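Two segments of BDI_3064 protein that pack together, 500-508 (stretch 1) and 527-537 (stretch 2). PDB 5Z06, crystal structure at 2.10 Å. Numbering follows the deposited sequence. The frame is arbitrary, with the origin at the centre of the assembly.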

ATOM      1  N   TYR A 500      14.419  19.026 -17.000  1.00 33.32           N
ATOM      2  CA  TYR A 500      13.569  18.394 -15.990  1.00 31.43           C
ATOM      3  C   TYR A 500      13.327  16.924 -16.310  1.00 31.27           C
ATOM      4  O   TYR A 500      13.451  16.064 -15.438  1.00 32.55           O
ATOM      5  CB  TYR A 500      12.255  19.152 -15.894  1.00 32.42           C
ATOM      6  CG  TYR A 500      11.264  18.546 -14.958  1.00 32.40           C
ATOM      7  CD1 TYR A 500      10.395  17.543 -15.403  1.00 32.61           C
ATOM      8  CD2 TYR A 500      11.175  18.968 -13.640  1.00 31.42           C
ATOM      9  CE1 TYR A 500       9.470  16.975 -14.559  1.00 32.24           C
ATOM     10  CE2 TYR A 500      10.245  18.397 -12.783  1.00 32.12           C
ATOM     11  CZ  TYR A 500       9.388  17.408 -13.259  1.00 32.61           C
ATOM     12  OH  TYR A 500       8.456  16.810 -12.436  1.00 33.68           O
ATOM     13  N   ARG A 501      12.995  16.654 -17.569  1.00 30.19           N
ATOM     14  CA  ARG A 501      12.783  15.302 -18.039  1.00 31.28           C
ATOM     15  C   ARG A 501      14.021  14.453 -17.904  1.00 31.28           C
ATOM     16  O   ARG A 501      13.965  13.357 -17.326  1.00 27.31           O
ATOM     17  CB  ARG A 501      12.312  15.309 -19.468  1.00 31.95           C
ATOM     18  CG  ARG A 501      10.895  15.854 -19.591  1.00 31.24           C
ATOM     19  CD  ARG A 501      10.577  16.112 -21.029  1.00 32.30           C
ATOM     20  NE  ARG A 501       9.310  16.816 -21.186  1.00 32.89           N
ATOM     21  CZ  ARG A 501       9.096  17.950 -21.856  1.00 32.10           C
ATOM     22  NH1 ARG A 501      10.067  18.579 -22.514  1.00 31.93           N
ATOM     23  NH2 ARG A 501       7.858  18.450 -21.878  1.00 32.53           N
ATOM     24  N   ALA A 502      15.144  14.973 -18.394  1.00 30.63           N
ATOM     25  CA  ALA A 502      16.392  14.238 -18.330  1.00 31.92           C
ATOM     26  C   ALA A 502      16.816  14.048 -16.879  1.00 31.83           C
ATOM     27  O   ALA A 502      17.327  12.989 -16.549  1.00 34.09           O
ATOM     28  CB  ALA A 502      17.492  14.908 -19.171  1.00 33.86           C
ATOM     29  N   ASP A 503      16.545  15.030 -16.010  1.00 32.45           N
ATOM     30  CA  ASP A 503      16.905  14.934 -14.592  1.00 32.48           C
ATOM     31  C   ASP A 503      16.279  13.742 -13.881  1.00 31.23           C
ATOM     32  O   ASP A 503      16.968  13.061 -13.115  1.00 30.32           O
ATOM     33  CB  ASP A 503      16.542  16.210 -13.820  1.00 37.59           C
ATOM     34  CG  ASP A 503      17.489  17.384 -14.105  1.00 44.37           C
ATOM     35  OD1 ASP A 503      18.513  17.219 -14.823  1.00 49.86           O
ATOM     36  OD2 ASP A 503      17.198  18.504 -13.607  1.00 52.62           O
ATOM     37  N   TRP A 504      14.983  13.497 -14.078  1.00 28.06           N
ATOM     38  CA  TRP A 504      14.384  12.343 -13.431  1.00 27.69           C
ATOM     39  C   TRP A 504      14.601  11.093 -14.251  1.00 26.77           C
ATOM     40  O   TRP A 504      14.886  10.052 -13.694  1.00 28.02           O
ATOM     41  CB  TRP A 504      12.906  12.564 -13.071  1.00 29.96           C
ATOM     42  CG  TRP A 504      11.871  12.549 -14.178  1.00 29.88           C
ATOM     43  CD1 TRP A 504      11.266  13.640 -14.759  1.00 30.15           C
ATOM     44  CD2 TRP A 504      11.268  11.399 -14.767  1.00 30.85           C
ATOM     45  NE1 TRP A 504      10.328  13.233 -15.665  1.00 29.67           N
ATOM     46  CE2 TRP A 504      10.304  11.864 -15.691  1.00 29.43           C
ATOM     47  CE3 TRP A 504      11.446  10.012 -14.602  1.00 31.29           C
ATOM     48  CZ2 TRP A 504       9.527  11.002 -16.445  1.00 30.54           C
ATOM     49  CZ3 TRP A 504      10.680   9.152 -15.356  1.00 30.58           C
ATOM     50  CH2 TRP A 504       9.741   9.646 -16.285  1.00 31.32           C
ATOM     51  N   GLY A 505      14.504  11.217 -15.571  1.00 26.44           N
ATOM     52  CA  GLY A 505      14.616  10.096 -16.476  1.00 27.17           C
ATOM     53  C   GLY A 505      15.997   9.492 -16.514  1.00 27.44           C
ATOM     54  O   GLY A 505      16.145   8.297 -16.778  1.00 26.06           O
ATOM     55  N   ARG A 506      17.012  10.325 -16.270  1.00 29.17           N
ATOM     56  CA  ARG A 506      18.438   9.903 -16.341  1.00 30.74           C
ATOM     57  C   ARG A 506      18.843   9.476 -17.753  1.00 30.47           C
ATOM     58  O   ARG A 506      19.806   8.761 -17.927  1.00 31.00           O
ATOM     59  CB  ARG A 506      18.740   8.761 -15.330  1.00 31.35           C
ATOM     60  CG  ARG A 506      18.128   8.926 -13.942  1.00 31.32           C
ATOM     61  CD  ARG A 506      18.470  10.268 -13.305  1.00 32.18           C
ATOM     62  NE  ARG A 506      19.917  10.531 -13.214  1.00 32.91           N
ATOM     63  CZ  ARG A 506      20.501  11.745 -13.161  1.00 34.25           C
ATOM     64  NH1 ARG A 506      19.779  12.864 -13.215  1.00 32.21           N
ATOM     65  NH2 ARG A 506      21.834  11.853 -13.065  1.00 32.21           N
ATOM     66  N   VAL A 507      18.061   9.901 -18.744  1.00 31.83           N
ATOM     67  CA  VAL A 507      18.322   9.642 -20.144  1.00 32.08           C
ATOM     68  C   VAL A 507      17.868  10.879 -20.866  1.00 33.75           C
ATOM     69  O   VAL A 507      17.160  11.731 -20.311  1.00 32.94           O
ATOM     70  CB  VAL A 507      17.590   8.408 -20.725  1.00 31.16           C
ATOM     71  CG1 VAL A 507      18.113   7.104 -20.103  1.00 32.44           C
ATOM     72  CG2 VAL A 507      16.080   8.523 -20.573  1.00 31.23           C
ATOM     73  N   GLU A 508      18.289  10.961 -22.111  1.00 35.23           N
ATOM     74  CA  GLU A 508      17.907  12.054 -22.974  1.00 37.24           C
ATOM     75  C   GLU A 508      16.569  11.745 -23.651  1.00 36.12           C
ATOM     76  O   GLU A 508      15.884  12.654 -24.090  1.00 32.37           O
ATOM     77  CB  GLU A 508      18.994  12.275 -24.018  1.00 38.82           C
ATOM     78  CG  GLU A 508      20.322  12.731 -23.447  1.00 41.87           C
ATOM     79  CD  GLU A 508      20.331  14.216 -23.146  1.00 45.84           C
ATOM     80  OE1 GLU A 508      20.375  15.008 -24.126  1.00 45.99           O
ATOM     81  OE2 GLU A 508      20.287  14.580 -21.944  1.00 45.26           O
ATOM     82  N   GLY A 527       7.163  10.263 -24.464  1.00 29.98           N
ATOM     83  CA  GLY A 527       7.461   9.724 -23.165  1.00 31.02           C
ATOM     84  C   GLY A 527       8.907   9.883 -22.805  1.00 31.56           C
ATOM     85  O   GLY A 527       9.800   9.709 -23.644  1.00 32.56           O
ATOM     86  N   VAL A 528       9.136  10.171 -21.537  1.00 31.40           N
ATOM     87  CA  VAL A 528      10.471  10.243 -20.996  1.00 29.64           C
ATOM     88  C   VAL A 528      10.970   8.823 -20.921  1.00 29.68           C
ATOM     89  O   VAL A 528      10.235   7.911 -20.510  1.00 27.59           O
ATOM     90  CB  VAL A 528      10.465  10.824 -19.583  1.00 30.30           C
ATOM     91  CG1 VAL A 528      11.844  10.694 -18.933  1.00 30.09           C
ATOM     92  CG2 VAL A 528      10.032  12.285 -19.626  1.00 30.92           C
ATOM     93  N   SER A 529      12.224   8.637 -21.310  1.00 28.74           N
ATOM     94  CA  SER A 529      12.858   7.337 -21.229  1.00 28.04           C
ATOM     95  C   SER A 529      11.979   6.331 -21.962  1.00 29.13           C
ATOM     96  O   SER A 529      11.461   6.676 -23.038  1.00 31.87           O
ATOM     97  CB  SER A 529      13.134   6.987 -19.768  1.00 28.50           C
ATOM     98  OG  SER A 529      13.979   5.870 -19.702  1.00 28.78           O
ATOM     99  N   ASN A 530      11.793   5.116 -21.430  1.00 29.71           N
ATOM    100  CA  ASN A 530      10.895   4.158 -22.066  1.00 29.04           C
ATOM    101  C   ASN A 530       9.493   4.140 -21.471  1.00 29.01           C
ATOM    102  O   ASN A 530       8.757   3.182 -21.677  1.00 28.91           O
ATOM    103  CB  ASN A 530      11.519   2.749 -22.180  1.00 30.53           C
ATOM    104  CG  ASN A 530      11.795   2.093 -20.845  1.00 29.06           C
ATOM    105  OD1 ASN A 530      11.550   2.662 -19.785  1.00 28.99           O
ATOM    106  ND2 ASN A 530      12.308   0.873 -20.902  1.00 28.77           N
ATOM    107  N   GLY A 531       9.118   5.223 -20.781  1.00 28.45           N
ATOM    108  CA  GLY A 531       7.747   5.439 -20.317  1.00 29.40           C
ATOM    109  C   GLY A 531       7.613   5.870 -18.867  1.00 30.21           C
ATOM    110  O   GLY A 531       6.567   6.383 -18.464  1.00 28.48           O
ATOM    111  N   GLY A 532       8.670   5.651 -18.082  1.00 29.27           N
ATOM    112  CA  GLY A 532       8.655   5.971 -16.687  1.00 28.80           C
ATOM    113  C   GLY A 532       7.934   4.874 -15.917  1.00 29.04           C
ATOM    114  O   GLY A 532       7.621   3.807 -16.466  1.00 28.33           O
ATOM    115  N   PRO A 533       7.684   5.121 -14.622  1.00 28.92           N
ATOM    116  CA  PRO A 533       6.872   4.190 -13.868  1.00 28.84           C
ATOM    117  C   PRO A 533       5.569   3.974 -14.588  1.00 28.13           C
ATOM    118  O   PRO A 533       4.993   4.923 -15.140  1.00 26.04           O
ATOM    119  CB  PRO A 533       6.629   4.909 -12.548  1.00 29.74           C
ATOM    120  CG  PRO A 533       7.689   5.958 -12.459  1.00 29.34           C
ATOM    121  CD  PRO A 533       7.999   6.337 -13.863  1.00 28.56           C
ATOM    122  N   LEU A 534       5.111   2.733 -14.598  1.00 26.28           N
ATOM    123  CA  LEU A 534       3.919   2.404 -15.358  1.00 25.88           C
ATOM    124  C   LEU A 534       2.643   3.062 -14.863  1.00 25.57           C
ATOM    125  O   LEU A 534       1.675   3.130 -15.616  1.00 28.20           O
ATOM    126  CB  LEU A 534       3.721   0.898 -15.445  1.00 26.31           C
ATOM    127  CG  LEU A 534       2.833   0.374 -16.561  1.00 26.96           C
ATOM    128  CD1 LEU A 534       3.304   0.854 -17.922  1.00 27.40           C
ATOM    129  CD2 LEU A 534       2.826  -1.151 -16.514  1.00 27.17           C
ATOM    130  N   PHE A 535       2.618   3.565 -13.631  1.00 25.07           N
ATOM    131  CA  PHE A 535       1.417   4.264 -13.155  1.00 26.98           C
ATOM    132  C   PHE A 535       1.125   5.542 -13.933  1.00 27.21           C
ATOM    133  O   PHE A 535       0.007   6.055 -13.880  1.00 26.96           O
ATOM    134  CB  PHE A 535       1.468   4.539 -11.654  1.00 27.33           C
ATOM    135  CG  PHE A 535       2.275   5.740 -11.265  1.00 27.94           C
ATOM    136  CD1 PHE A 535       1.682   6.996 -11.216  1.00 28.40           C
ATOM    137  CD2 PHE A 535       3.607   5.625 -10.903  1.00 28.56           C
ATOM    138  CE1 PHE A 535       2.394   8.120 -10.824  1.00 28.77           C
ATOM    139  CE2 PHE A 535       4.339   6.749 -10.521  1.00 29.23           C
ATOM    140  CZ  PHE A 535       3.730   7.993 -10.471  1.00 29.36           C
ATOM    141  N   PHE A 536       2.127   6.040 -14.655  1.00 26.73           N
ATOM    142  CA  PHE A 536       1.934   7.131 -15.592  1.00 27.83           C
ATOM    143  C   PHE A 536       0.811   6.882 -16.611  1.00 27.95           C
ATOM    144  O   PHE A 536       0.092   7.825 -16.968  1.00 27.48           O
ATOM    145  CB  PHE A 536       3.250   7.444 -16.307  1.00 28.73           C
ATOM    146  CG  PHE A 536       4.277   8.152 -15.459  1.00 27.14           C
ATOM    147  CD1 PHE A 536       4.140   8.322 -14.075  1.00 27.29           C
ATOM    148  CD2 PHE A 536       5.417   8.633 -16.065  1.00 28.22           C
ATOM    149  CE1 PHE A 536       5.111   8.978 -13.351  1.00 27.18           C
ATOM    150  CE2 PHE A 536       6.385   9.296 -15.342  1.00 27.63           C
ATOM    151  CZ  PHE A 536       6.224   9.476 -13.980  1.00 26.34           C
ATOM    152  N   ILE A 537       0.650   5.641 -17.065  1.00 25.86           N
ATOM    153  CA  ILE A 537      -0.448   5.317 -17.977  1.00 27.21           C
ATOM    154  C   ILE A 537      -1.781   4.947 -17.295  1.00 27.07           C
ATOM    155  O   ILE A 537      -2.733   4.541 -17.950  1.00 28.10           O
ATOM    156  CB  ILE A 537      -0.040   4.248 -19.014  1.00 26.83           C
ATOM    157  CG1 ILE A 537       0.203   2.878 -18.360  1.00 26.21           C
ATOM    158  CG2 ILE A 537       1.186   4.723 -19.763  1.00 25.87           C
ATOM    159  CD1 ILE A 537       0.123   1.743 -19.329  1.00 26.71           C
TER
HETATM  160  O   HOH W   1      14.666   6.036 -17.178  1.00 25.55           O

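Stretch 1 opens with the end of a helix, which runs to Gly 505, and continues as loop; Arg 506 leaves helical geometry with positive phi. Stretch 2 is mostly loop, with a type II' turn from Val 528 to Gly 531 closed by Gly 531 N to Val 528 O at 2.9 Å. The backbones come nearest at Gly 505 and Ser 529, whose CA atoms lie 5.8 Å apart. Glycine suits this crossing, since an ideal CB on Gly 505 would sit 2.6 Å from Val 528 CG1.

The contact buries 343 Å² over both sides, most from Val 528 and Trp 504, and no direct hydrogen bond spans it. Trp 504 (chi1 p) starts sideways, but its indole end comes nearer the loop. Val 528 CG1 covers one face, 3.7 Å from the centroid of the Trp 504 six-membered ring, a CH-pi contact. Phe 536 turns its edge toward the indole face, with Trp 504 CH2 3.5 Å from Phe 536 CE2. Gly 532 CA lies 3.9 Å from Trp 504 CH2; a CB there would clash with both aromatics.

Arg 501 packs its aliphatic CG 3.7 Å from Val 528 CG2, its guanidinium bonded elsewhere in the structure. Apolar Val 507 points toward stretch 2, its CG2 3.4 Å from Ser 529 CB. Small Ser 529 also donates through OG to a water (2.6 Å from the water O), which donates to Gly 505 O (2.7 Å).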